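Local coordinates for protein C alpha-dehydrogenase (Sphingobium sp. SYK-6, PDB 4YAG) that binds NADH as a short-chain dehydrogenase of the lignin beta-aryl ether cleavage pathway, where it probably oxidises the alpha-carbon alcohol of its substrate, at residues I94-W108 with M151-A163. Numbering follows the deposited sequence.
With NAI (1,4-dihydronicotinamide adenine dinucleotide), chain C.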
loop_
_atom_site.group_PDB
_atom_site.type_symbol
_atom_site.label_atom_id
_atom_site.label_comp_id
_atom_site.label_asym_id
_atom_site.label_seq_id
_atom_site.Cartn_x
_atom_site.Cartn_y
_atom_site.Cartn_z
ATOM N N ILE A 94 -4.973 -10.786 8.059
ATOM C CA ILE A 94 -4.463 -11.054 9.384
ATOM C C ILE A 94 -4.164 -9.714 10.085
ATOM O O ILE A 94 -4.166 -8.652 9.463
ATOM C CB ILE A 94 -3.201 -11.946 9.364
ATOM C CG1 ILE A 94 -2.195 -11.519 8.289
ATOM C CG2 ILE A 94 -3.575 -13.410 9.134
ATOM C CD1 ILE A 94 -1.368 -10.277 8.653
ATOM N N ASP A 95 -3.943 -9.797 11.394
ATOM C CA ASP A 95 -3.601 -8.628 12.226
ATOM C C ASP A 95 -2.122 -8.683 12.579
ATOM O O ASP A 95 -1.723 -9.474 13.444
ATOM C CB ASP A 95 -4.423 -8.683 13.521
ATOM C CG ASP A 95 -4.214 -7.460 14.400
ATOM O OD1 ASP A 95 -3.371 -6.633 14.028
ATOM O OD2 ASP A 95 -4.919 -7.332 15.427
ATOM N N PRO A 96 -1.306 -7.829 11.945
ATOM C CA PRO A 96 0.146 -7.759 12.130
ATOM C C PRO A 96 0.558 -6.647 13.116
ATOM O O PRO A 96 1.689 -6.178 13.085
ATOM C CB PRO A 96 0.624 -7.411 10.728
ATOM C CG PRO A 96 -0.424 -6.498 10.231
ATOM C CD PRO A 96 -1.730 -6.939 10.846
ATOM N N SER A 97 -0.364 -6.236 13.964
ATOM C CA SER A 97 -0.150 -5.087 14.844
ATOM C C SER A 97 0.739 -5.409 16.024
ATOM O O SER A 97 0.872 -6.568 16.448
ATOM C CB SER A 97 -1.489 -4.539 15.330
ATOM O OG SER A 97 -2.277 -4.085 14.229
ATOM N N GLY A 98 1.337 -4.361 16.579
ATOM C CA GLY A 98 2.170 -4.491 17.754
ATOM C C GLY A 98 2.982 -3.232 17.924
ATOM O O GLY A 98 2.963 -2.335 17.061
ATOM N N PRO A 99 3.743 -3.171 19.017
ATOM C CA PRO A 99 4.543 -1.972 19.277
ATOM C C PRO A 99 5.469 -1.679 18.094
ATOM O O PRO A 99 6.204 -2.552 17.633
ATOM C CB PRO A 99 5.326 -2.354 20.532
ATOM C CG PRO A 99 4.472 -3.377 21.204
ATOM C CD PRO A 99 3.882 -4.170 20.082
ATOM N N PHE A 100 5.448 -0.447 17.584
ATOM C CA PHE A 100 6.073 -0.184 16.292
ATOM C C PHE A 100 7.575 -0.457 16.324
ATOM O O PHE A 100 8.144 -0.956 15.363
ATOM C CB PHE A 100 5.838 1.264 15.851
ATOM C CG PHE A 100 6.411 1.582 14.497
ATOM C CD1 PHE A 100 5.714 1.294 13.360
ATOM C CD2 PHE A 100 7.661 2.149 14.366
ATOM C CE1 PHE A 100 6.236 1.571 12.108
ATOM C CE2 PHE A 100 8.189 2.425 13.129
ATOM C CZ PHE A 100 7.486 2.136 11.998
ATOM N N LYS A 101 8.220 -0.126 17.433
ATOM C CA LYS A 101 9.665 -0.302 17.522
ATOM C C LYS A 101 10.064 -1.775 17.603
ATOM O O LYS A 101 11.246 -2.108 17.456
ATOM C CB LYS A 101 10.220 0.478 18.703
ATOM C CG LYS A 101 9.955 1.975 18.621
ATOM C CD LYS A 101 10.657 2.742 19.723
ATOM C CE LYS A 101 10.179 2.366 21.105
ATOM N NZ LYS A 101 8.744 2.727 21.348
ATOM N N ASP A 102 9.096 -2.644 17.838
ATOM C CA ASP A 102 9.356 -4.088 17.941
ATOM C C ASP A 102 9.225 -4.749 16.559
ATOM O O ASP A 102 9.768 -5.825 16.327
ATOM C CB ASP A 102 8.367 -4.776 18.885
ATOM C CG ASP A 102 8.629 -4.493 20.355
ATOM O OD1 ASP A 102 9.690 -3.939 20.680
ATOM O OD2 ASP A 102 7.758 -4.847 21.177
ATOM N N ALA A 103 8.480 -4.135 15.650
ATOM C CA ALA A 103 8.253 -4.755 14.342
ATOM C C ALA A 103 9.559 -4.849 13.552
ATOM O O ALA A 103 10.372 -3.925 13.533
ATOM C CB ALA A 103 7.209 -3.979 13.542
ATOM N N THR A 104 9.755 -5.993 12.906
ATOM C CA THR A 104 10.933 -6.229 12.081
ATOM C C THR A 104 10.534 -6.323 10.618
ATOM O O THR A 104 9.354 -6.274 10.277
ATOM C CB THR A 104 11.576 -7.522 12.470
ATOM O OG1 THR A 104 10.660 -8.586 12.160
ATOM C CG2 THR A 104 11.932 -7.528 13.926
ATOM N N TYR A 105 11.524 -6.467 9.742
ATOM C CA TYR A 105 11.259 -6.642 8.333
ATOM C C TYR A 105 10.336 -7.843 8.094
ATOM O O TYR A 105 9.495 -7.799 7.220
ATOM C CB TYR A 105 12.566 -6.828 7.567
ATOM C CG TYR A 105 13.300 -5.550 7.169
ATOM C CD1 TYR A 105 12.641 -4.501 6.550
ATOM C CD2 TYR A 105 14.669 -5.428 7.391
ATOM C CE1 TYR A 105 13.327 -3.335 6.156
ATOM C CE2 TYR A 105 15.355 -4.275 7.005
ATOM C CZ TYR A 105 14.684 -3.255 6.379
ATOM O OH TYR A 105 15.368 -2.113 5.977
ATOM N N GLN A 106 10.478 -8.895 8.890
ATOM C CA GLN A 106 9.610 -10.057 8.722
ATOM C C GLN A 106 8.155 -9.680 8.960
ATOM O O GLN A 106 7.269 -10.186 8.276
ATOM C CB GLN A 106 10.004 -11.207 9.648
ATOM C CG GLN A 106 11.189 -12.035 9.173
ATOM C CD GLN A 106 10.775 -13.103 8.178
ATOM O OE1 GLN A 106 10.368 -12.787 7.061
ATOM N NE2 GLN A 106 10.828 -14.378 8.598
ATOM N N ASP A 107 7.910 -8.821 9.943
ATOM C CA ASP A 107 6.562 -8.371 10.227
ATOM C C ASP A 107 5.989 -7.504 9.103
ATOM O O ASP A 107 4.829 -7.662 8.701
ATOM C CB ASP A 107 6.537 -7.659 11.577
ATOM C CG ASP A 107 6.973 -8.569 12.700
ATOM O OD1 ASP A 107 6.477 -9.720 12.738
ATOM O OD2 ASP A 107 7.828 -8.184 13.535
ATOM N N TRP A 108 6.793 -6.600 8.552
ATOM C CA TRP A 108 6.372 -5.828 7.379
ATOM C C TRP A 108 6.070 -6.735 6.193
ATOM O O TRP A 108 5.037 -6.612 5.553
ATOM C CB TRP A 108 7.461 -4.831 6.980
ATOM C CG TRP A 108 7.332 -3.518 7.705
ATOM C CD1 TRP A 108 8.134 -3.040 8.692
ATOM C CD2 TRP A 108 6.322 -2.537 7.492
ATOM N NE1 TRP A 108 7.682 -1.803 9.104
ATOM C CE2 TRP A 108 6.569 -1.478 8.377
ATOM C CE3 TRP A 108 5.237 -2.445 6.622
ATOM C CZ2 TRP A 108 5.750 -0.352 8.428
ATOM C CZ3 TRP A 108 4.434 -1.342 6.678
ATOM C CH2 TRP A 108 4.696 -0.309 7.569
ATOM N N MET A 151 -4.880 6.144 12.066
ATOM C CA MET A 151 -4.537 5.063 12.975
ATOM C C MET A 151 -3.210 5.353 13.658
ATOM O O MET A 151 -2.368 6.070 13.109
ATOM C CB MET A 151 -4.429 3.753 12.203
ATOM C CG MET A 151 -5.749 3.333 11.551
ATOM S SD MET A 151 -7.060 2.903 12.731
ATOM C CE MET A 151 -6.422 1.385 13.413
ATOM N N PRO A 152 -3.012 4.758 14.834
ATOM C CA PRO A 152 -1.763 4.902 15.587
ATOM C C PRO A 152 -0.692 3.921 15.116
ATOM O O PRO A 152 -0.976 2.983 14.348
ATOM C CB PRO A 152 -2.192 4.601 17.014
ATOM C CG PRO A 152 -3.346 3.694 16.892
ATOM C CD PRO A 152 -4.030 4.011 15.582
ATOM N N SER A 153 0.540 4.142 15.565
ATOM C CA SER A 153 1.685 3.417 15.053
ATOM C C SER A 153 1.629 1.909 15.336
ATOM O O SER A 153 2.230 1.139 14.603
ATOM C CB SER A 153 2.978 4.010 15.639
ATOM O OG SER A 153 2.991 3.843 17.040
ATOM N N PHE A 154 0.934 1.524 16.403
ATOM C CA PHE A 154 0.716 0.111 16.770
ATOM C C PHE A 154 0.046 -0.611 15.610
ATOM O O PHE A 154 0.177 -1.824 15.469
ATOM C CB PHE A 154 -0.176 0.062 18.032
ATOM C CG PHE A 154 -0.334 -1.290 18.661
ATOM C CD1 PHE A 154 -1.373 -2.128 18.291
ATOM C CD2 PHE A 154 0.505 -1.688 19.701
ATOM C CE1 PHE A 154 -1.543 -3.372 18.916
ATOM C CE2 PHE A 154 0.335 -2.926 20.329
ATOM C CZ PHE A 154 -0.688 -3.763 19.923
ATOM N N MET A 155 -0.676 0.129 14.778
ATOM C CA MET A 155 -1.403 -0.464 13.646
ATOM C C MET A 155 -0.818 -0.065 12.293
ATOM O O MET A 155 -1.491 -0.139 11.272
ATOM C CB MET A 155 -2.869 -0.045 13.713
ATOM C CG MET A 155 -3.469 -0.306 15.087
ATOM S SD MET A 155 -4.998 -1.235 15.074
ATOM C CE MET A 155 -5.557 -0.920 16.747
ATOM N N ALA A 156 0.446 0.337 12.267
ATOM C CA ALA A 156 1.022 0.862 11.031
ATOM C C ALA A 156 0.980 -0.122 9.871
ATOM O O ALA A 156 0.639 0.249 8.749
ATOM C CB ALA A 156 2.442 1.318 11.247
ATOM N N ILE A 157 1.379 -1.369 10.116
ATOM C CA ILE A 157 1.493 -2.330 9.018
ATOM C C ILE A 157 0.103 -2.653 8.445
ATOM O O ILE A 157 -0.093 -2.743 7.222
ATOM C CB ILE A 157 2.220 -3.596 9.482
ATOM C CG1 ILE A 157 3.628 -3.249 9.966
ATOM C CG2 ILE A 157 2.291 -4.613 8.339
ATOM C CD1 ILE A 157 4.382 -4.407 10.596
ATOM N N TYR A 158 -0.857 -2.817 9.347
ATOM C CA TYR A 158 -2.239 -3.104 8.985
ATOM C C TYR A 158 -2.829 -1.949 8.194
ATOM O O TYR A 158 -3.349 -2.130 7.100
ATOM C CB TYR A 158 -3.068 -3.305 10.247
ATOM C CG TYR A 158 -4.457 -3.854 9.989
ATOM C CD1 TYR A 158 -4.637 -5.185 9.642
ATOM C CD2 TYR A 158 -5.574 -3.061 10.125
ATOM C CE1 TYR A 158 -5.910 -5.710 9.437
ATOM C CE2 TYR A 158 -6.856 -3.580 9.909
ATOM C CZ TYR A 158 -7.011 -4.893 9.574
ATOM O OH TYR A 158 -8.285 -5.393 9.374
ATOM N N ALA A 159 -2.739 -0.737 8.744
ATOM C CA ALA A 159 -3.341 0.417 8.091
ATOM C C ALA A 159 -2.771 0.680 6.707
ATOM O O ALA A 159 -3.500 1.019 5.778
ATOM C CB ALA A 159 -3.166 1.631 8.940
ATOM N N THR A 160 -1.452 0.570 6.598
ATOM C CA THR A 160 -0.750 0.834 5.352
ATOM C C THR A 160 -1.250 -0.090 4.242
ATOM O O THR A 160 -1.550 0.332 3.139
ATOM C CB THR A 160 0.782 0.691 5.560
ATOM O OG1 THR A 160 1.245 1.692 6.482
ATOM C CG2 THR A 160 1.557 0.837 4.266
ATOM N N ALA A 161 -1.351 -1.384 4.558
ATOM C CA ALA A 161 -1.845 -2.353 3.580
ATOM C C ALA A 161 -3.296 -2.112 3.232
ATOM O O ALA A 161 -3.683 -2.192 2.068
ATOM C CB ALA A 161 -1.690 -3.776 4.131
ATOM N N LYS A 162 -4.108 -1.831 4.235
ATOM C CA LYS A 162 -5.532 -1.666 3.997
ATOM C C LYS A 162 -5.855 -0.414 3.182
ATOM O O LYS A 162 -6.780 -0.421 2.382
ATOM C CB LYS A 162 -6.317 -1.695 5.306
ATOM C CG LYS A 162 -6.268 -3.063 6.034
ATOM C CD LYS A 162 -6.934 -4.125 5.206
ATOM C CE LYS A 162 -7.197 -5.412 5.993
ATOM N NZ LYS A 162 -7.837 -6.433 5.147
ATOM N N ALA A 163 -5.115 0.675 3.397
ATOM C CA ALA A 163 -5.271 1.860 2.553
ATOM C C ALA A 163 -4.976 1.535 1.097
ATOM O O ALA A 163 -5.672 1.970 0.175
ATOM C CB ALA A 163 -4.355 2.966 3.026
HETATM P PA NAI C . -10.966 -14.473 10.463
HETATM O O1A NAI C . -9.602 -14.831 10.984
HETATM O O2A NAI C . -12.157 -14.990 11.246
HETATM O O5B NAI C . -11.115 -14.931 8.966
HETATM C C5B NAI C . -10.020 -14.837 8.102
HETATM C C4B NAI C . -9.746 -16.170 7.529
HETATM O O4B NAI C . -8.685 -15.926 6.550
HETATM C C3B NAI C . -9.289 -17.203 8.460
HETATM O O3B NAI C . -10.059 -18.418 8.350
HETATM C C2B NAI C . -7.888 -17.394 8.141
HETATM O O2B NAI C . -7.404 -18.718 8.409
HETATM C C1B NAI C . -7.764 -17.007 6.736
HETATM N N9A NAI C . -6.433 -16.616 6.354
HETATM C C8A NAI C . -5.532 -15.842 7.055
HETATM N N7A NAI C . -4.377 -15.751 6.382
HETATM C C5A NAI C . -4.494 -16.454 5.211
HETATM C C6A NAI C . -3.668 -16.734 4.121
HETATM N N6A NAI C . -2.340 -16.285 4.122
HETATM N N1A NAI C . -4.129 -17.491 3.093
HETATM C C2A NAI C . -5.391 -17.979 3.119
HETATM N N3A NAI C . -6.226 -17.744 4.142
HETATM C C4A NAI C . -5.807 -17.001 5.191
HETATM O O3 NAI C . -10.970 -12.887 10.485
HETATM P PN NAI C . -11.901 -11.817 9.720
HETATM O O1N NAI C . -13.177 -12.436 9.163
HETATM O O2N NAI C . -12.138 -10.727 10.735
HETATM O O5D NAI C . -10.959 -11.305 8.522
HETATM C C5D NAI C . -11.450 -11.127 7.191
HETATM C C4D NAI C . -10.981 -9.824 6.654
HETATM O O4D NAI C . -11.722 -8.750 7.341
HETATM C C3D NAI C . -9.557 -9.550 6.868
HETATM O O3D NAI C . -8.987 -9.044 5.643
HETATM C C2D NAI C . -9.505 -8.536 7.917
HETATM O O2D NAI C . -8.324 -7.733 7.805
HETATM C C1D NAI C . -10.701 -7.743 7.696
HETATM N N1N NAI C . -11.247 -6.961 8.742
HETATM C C2N NAI C . -11.828 -7.493 9.868
HETATM C C3N NAI C . -12.367 -6.650 10.826
HETATM C C7N NAI C . -13.005 -7.200 12.055
HETATM O O7N NAI C . -13.366 -6.464 12.999
HETATM N N7N NAI C . -13.281 -8.634 12.081
HETATM C C4N NAI C . -12.343 -5.273 10.677
HETATM C C5N NAI C . -11.805 -4.756 9.514
HETATM C C6N NAI C . -11.278 -5.588 8.560
HETATM O O HOH W 1 2.010 -2.867 12.810
HETATM O O HOH W 2 -0.448 -3.284 12.104
HETATM O O HOH W 3 3.353 -1.391 14.555
HETATM O O HOH W 4 3.933 1.904 18.649
#
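I157 sets CG1 squarely over the centre of the six-membered ring of W108, 3.6 Å from the centroid and 5° off the normal, a CH-pi contact. CG1 gets there by standing anti to the carbonyl carbon (chi1 -60°), which also turns CG2 toward P96 CG; the extended chi2 carries CD1 against the D107 backbone. With an alanine in place of the tryptophan, the face on which CG1 rests would be gone, and a gap would probably open beside I157. Helix 156-177 belongs to the Rossmann fold of the SDR family and carries the YxxxK pair, Y158 and K162. At the outer end the F154 ring lies over the backbone of G98, whose CA sits 3.7 Å from the F154 centroid, while G98 N donates to F154 O (3.0 Å, 157°) in the carbonyl plane. D95 OD1 closes an Asx turn with S97 N and also takes the S97 hydroxyl on its syn lone pair. The Y158 and P96 side chains cross at about a right angle, P96 CD coming 3.6 Å from Y158 CD1, and the Y158 ring points its edge at I94 O. Y158 OH and NADH O2D are hydrogen-bonded at 2.8 Å; K162 NZ donates to both hydroxyls of the nicotinamide ribose, O2D and O3D.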